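Local coordinates for protein transcription factor SPN1 (Saccharomyces cerevisiae, PDB 3NFQ) that takes part in regulating transcription by RNA polymerase II and may act at both recruitment and post-recruitment steps involving TBP, at residues I98-F103 with E135-R140. Residues are numbered along the deposited sequence; the frame is centred on the assembly and turned at random.
Sequences IQKSLF and EAQLAR
Leu138 projects from helix 136-149 between Gln99, Lys100 and Phe103 of helix 96-107, and it has the largest share of the 229 Å² buried here. Its two methyls divide the work. CD1 packs on the Gln99 side chain, 3.6 Å from Gln99 OE1 and almost as near Gln99 CB. CD2 lies over the backbone of Lys100, 4.1 Å from Lys100 CA, and reaches Phe103 CB at 4.4 Å. The CB of Leu138 points toward helix 96-107, and chi1 (-64°) sets CG anti to the carbonyl carbon. On the exposed flank, the extended Lys100 chain crosses that of Gln137 at about a right angle, with Lys100 CE in van der Waals contact with Gln137 OE1 at 3.9 Å.

Polar coupling runs through one water, which donates to Gln99 OE1 at 2.7 Å and accepts from the backbone N of Glu135, the N-cap residue of helix 136-149. Because Gln99 NE2 also bonds to Pro94 O, each end of this buried amide has a polar partner, consistent with a defined orientation. Farther in, Phe103 meets Tyr128 edge-to-face and touches Leu141, Ala142 and Leu145, continuing the apolar seam along helix 136-149. The axes of 98-103 and 136-140 approach to 10.8 Å and run in the same general direction, inclined by 34°, an arrangement consistent with the TFIIS N-terminal-like helical bundle in the conserved central domain of Spn1.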
ATOM      1  N   ILE A  98       8.584   1.241   4.383  1.00 15.90           N
ATOM      2  CA  ILE A  98       7.190   1.156   3.934  1.00 15.09           C
ATOM      3  C   ILE A  98       7.055   0.199   2.719  1.00 15.29           C
ATOM      4  O   ILE A  98       6.136  -0.628   2.653  1.00 14.22           O
ATOM      5  CB  ILE A  98       6.627   2.551   3.626  1.00 15.17           C
ATOM      6  CG1 ILE A  98       6.194   3.244   4.913  1.00 17.70           C
ATOM      7  CG2 ILE A  98       5.359   2.434   2.585  1.00 15.74           C
ATOM      8  CD1 ILE A  98       6.126   4.714   4.772  1.00 19.60           C
ATOM      9  N   GLN A  99       7.982   0.297   1.767  1.00 14.67           N
ATOM     10  CA  GLN A  99       7.916  -0.581   0.595  1.00 16.08           C
ATOM     11  C   GLN A  99       8.031  -2.032   1.021  1.00 16.21           C
ATOM     12  O   GLN A  99       7.217  -2.850   0.656  1.00 17.28           O
ATOM     13  CB  GLN A  99       9.034  -0.284  -0.385  1.00 14.98           C
ATOM     14  CG  GLN A  99       9.063   1.149  -0.985  1.00 14.57           C
ATOM     15  CD  GLN A  99      10.258   1.354  -1.896  1.00 16.61           C
ATOM     16  OE1 GLN A  99      10.610   0.467  -2.665  1.00 15.92           O
ATOM     17  NE2 GLN A  99      10.877   2.527  -1.835  1.00 15.18           N
ATOM     18  N   LYS A 100       9.044  -2.333   1.817  1.00 15.83           N
ATOM     19  CA  LYS A 100       9.300  -3.711   2.189  1.00 18.06           C
ATOM     20  C   LYS A 100       8.184  -4.284   3.071  1.00 16.87           C
ATOM     21  O   LYS A 100       7.745  -5.433   2.888  1.00 16.54           O
ATOM     22  CB  LYS A 100      10.629  -3.784   2.924  1.00 18.01           C
ATOM     23  CG  LYS A 100      11.017  -5.214   3.074  1.00 25.71           C
ATOM     24  CD  LYS A 100      12.209  -5.357   4.010  1.00 32.47           C
ATOM     25  CE  LYS A 100      12.688  -6.803   3.916  1.00 37.73           C
ATOM     26  NZ  LYS A 100      14.036  -6.882   4.529  1.00 44.33           N
ATOM     27  N   SER A 101       7.695  -3.479   4.011  1.00 15.97           N
ATOM     28  CA  SER A 101       6.606  -3.957   4.867  1.00 16.90           C
ATOM     29  C   SER A 101       5.346  -4.214   4.092  1.00 15.78           C
ATOM     30  O   SER A 101       4.650  -5.213   4.312  1.00 16.87           O
ATOM     31  CB  SER A 101       6.270  -2.959   5.970  1.00 17.14           C
ATOM     32  OG  SER A 101       7.404  -2.846   6.819  1.00 22.42           O
ATOM     33  N   LEU A 102       4.990  -3.278   3.220  1.00 14.81           N
ATOM     34  CA  LEU A 102       3.772  -3.512   2.416  1.00 14.35           C
ATOM     35  C   LEU A 102       3.881  -4.661   1.429  1.00 14.00           C
ATOM     36  O   LEU A 102       2.935  -5.467   1.268  1.00 14.99           O
ATOM     37  CB  LEU A 102       3.327  -2.224   1.717  1.00 13.93           C
ATOM     38  CG  LEU A 102       2.866  -1.087   2.642  1.00 12.50           C
ATOM     39  CD1 LEU A 102       2.452   0.138   1.776  1.00 15.04           C
ATOM     40  CD2 LEU A 102       1.717  -1.513   3.481  1.00 11.04           C
ATOM     41  N   PHE A 103       5.022  -4.780   0.762  1.00 14.72           N
ATOM     42  CA  PHE A 103       5.175  -5.863  -0.188  1.00 15.41           C
ATOM     43  C   PHE A 103       5.220  -7.217   0.549  1.00 15.21           C
ATOM     44  O   PHE A 103       4.696  -8.199   0.084  1.00 17.01           O
ATOM     45  CB  PHE A 103       6.418  -5.637  -1.086  1.00 14.40           C
ATOM     46  CG  PHE A 103       6.109  -4.883  -2.370  1.00 17.16           C
ATOM     47  CD1 PHE A 103       6.561  -3.577  -2.552  1.00 15.78           C
ATOM     48  CD2 PHE A 103       5.413  -5.506  -3.393  1.00 17.45           C
ATOM     49  CE1 PHE A 103       6.289  -2.882  -3.776  1.00 18.98           C
ATOM     50  CE2 PHE A 103       5.147  -4.808  -4.600  1.00 21.61           C
ATOM     51  CZ  PHE A 103       5.580  -3.523  -4.769  1.00 17.59           C
ATOM     52  N   GLU A 135      15.018  -1.032  -4.983  1.00 18.70           N
ATOM     53  CA  GLU A 135      15.997  -2.055  -4.675  1.00 20.15           C
ATOM     54  C   GLU A 135      15.657  -3.356  -5.353  1.00 19.13           C
ATOM     55  O   GLU A 135      14.506  -3.734  -5.404  1.00 17.99           O
ATOM     56  CB  GLU A 135      15.994  -2.253  -3.170  1.00 19.68           C
ATOM     57  CG  GLU A 135      16.582  -1.054  -2.445  1.00 23.75           C
ATOM     58  CD  GLU A 135      18.006  -0.699  -2.959  1.00 31.27           C
ATOM     59  OE1 GLU A 135      18.865  -1.617  -3.002  1.00 37.23           O
ATOM     60  OE2 GLU A 135      18.243   0.470  -3.340  1.00 30.98           O
ATOM     61  N   ALA A 136      16.667  -4.051  -5.883  1.00 19.66           N
ATOM     62  CA  ALA A 136      16.402  -5.240  -6.689  1.00 18.82           C
ATOM     63  C   ALA A 136      15.548  -6.233  -6.009  1.00 18.72           C
ATOM     64  O   ALA A 136      14.692  -6.852  -6.647  1.00 20.58           O
ATOM     65  CB  ALA A 136      17.722  -5.903  -7.173  1.00 19.13           C
ATOM     66  N   GLN A 137      15.730  -6.447  -4.695  1.00 18.42           N
ATOM     67  CA  GLN A 137      14.944  -7.496  -4.091  1.00 19.87           C
ATOM     68  C   GLN A 137      13.431  -7.174  -4.158  1.00 19.53           C
ATOM     69  O   GLN A 137      12.622  -8.067  -4.315  1.00 19.42           O
ATOM     70  CB  GLN A 137      15.354  -7.785  -2.626  1.00 20.61           C
ATOM     71  CG  GLN A 137      14.789  -6.724  -1.737  1.00 29.70           C
ATOM     72  CD  GLN A 137      15.392  -6.643  -0.336  1.00 38.81           C
ATOM     73  OE1 GLN A 137      14.770  -7.086   0.651  1.00 41.20           O
ATOM     74  NE2 GLN A 137      16.585  -6.010  -0.236  1.00 42.92           N
ATOM     75  N   LEU A 138      13.068  -5.890  -4.078  1.00 18.98           N
ATOM     76  CA  LEU A 138      11.670  -5.514  -4.125  1.00 17.23           C
ATOM     77  C   LEU A 138      11.153  -5.485  -5.559  1.00 15.85           C
ATOM     78  O   LEU A 138      10.019  -5.852  -5.772  1.00 18.00           O
ATOM     79  CB  LEU A 138      11.433  -4.145  -3.441  1.00 17.07           C
ATOM     80  CG  LEU A 138      11.764  -4.188  -1.932  1.00 17.64           C
ATOM     81  CD1 LEU A 138      11.518  -2.798  -1.361  1.00 19.04           C
ATOM     82  CD2 LEU A 138      10.820  -5.167  -1.280  1.00 23.20           C
ATOM     83  N   ALA A 139      11.988  -5.108  -6.526  1.00 16.50           N
ATOM     84  CA  ALA A 139      11.585  -5.076  -7.934  1.00 16.76           C
ATOM     85  C   ALA A 139      11.252  -6.497  -8.409  1.00 17.26           C
ATOM     86  O   ALA A 139      10.243  -6.731  -9.090  1.00 15.04           O
ATOM     87  CB  ALA A 139      12.694  -4.423  -8.812  1.00 16.08           C
ATOM     88  N   ARG A 140      12.066  -7.464  -7.965  1.00 17.54           N
ATOM     89  CA  ARG A 140      11.845  -8.864  -8.349  1.00 17.81           C
ATOM     90  C   ARG A 140      10.652  -9.459  -7.644  1.00 17.42           C
ATOM     91  O   ARG A 140       9.928 -10.265  -8.183  1.00 16.11           O
ATOM     92  CB  ARG A 140      13.121  -9.665  -8.056  1.00 18.16           C
ATOM     93  CG  ARG A 140      14.287  -9.266  -8.944  1.00 21.02           C
ATOM     94  CD  ARG A 140      13.980  -9.377 -10.488  1.00 29.97           C
ATOM     95  NE  ARG A 140      14.431  -8.118 -11.002  1.00 39.33           N
ATOM     96  CZ  ARG A 140      13.669  -7.116 -11.460  1.00 41.27           C
ATOM     97  NH1 ARG A 140      12.343  -7.207 -11.660  1.00 42.72           N
ATOM     98  NH2 ARG A 140      14.283  -6.005 -11.775  1.00 42.51           N
TER
HETATM   99  O   HOH W   1      13.327   0.195  -2.804  1.00 18.60           O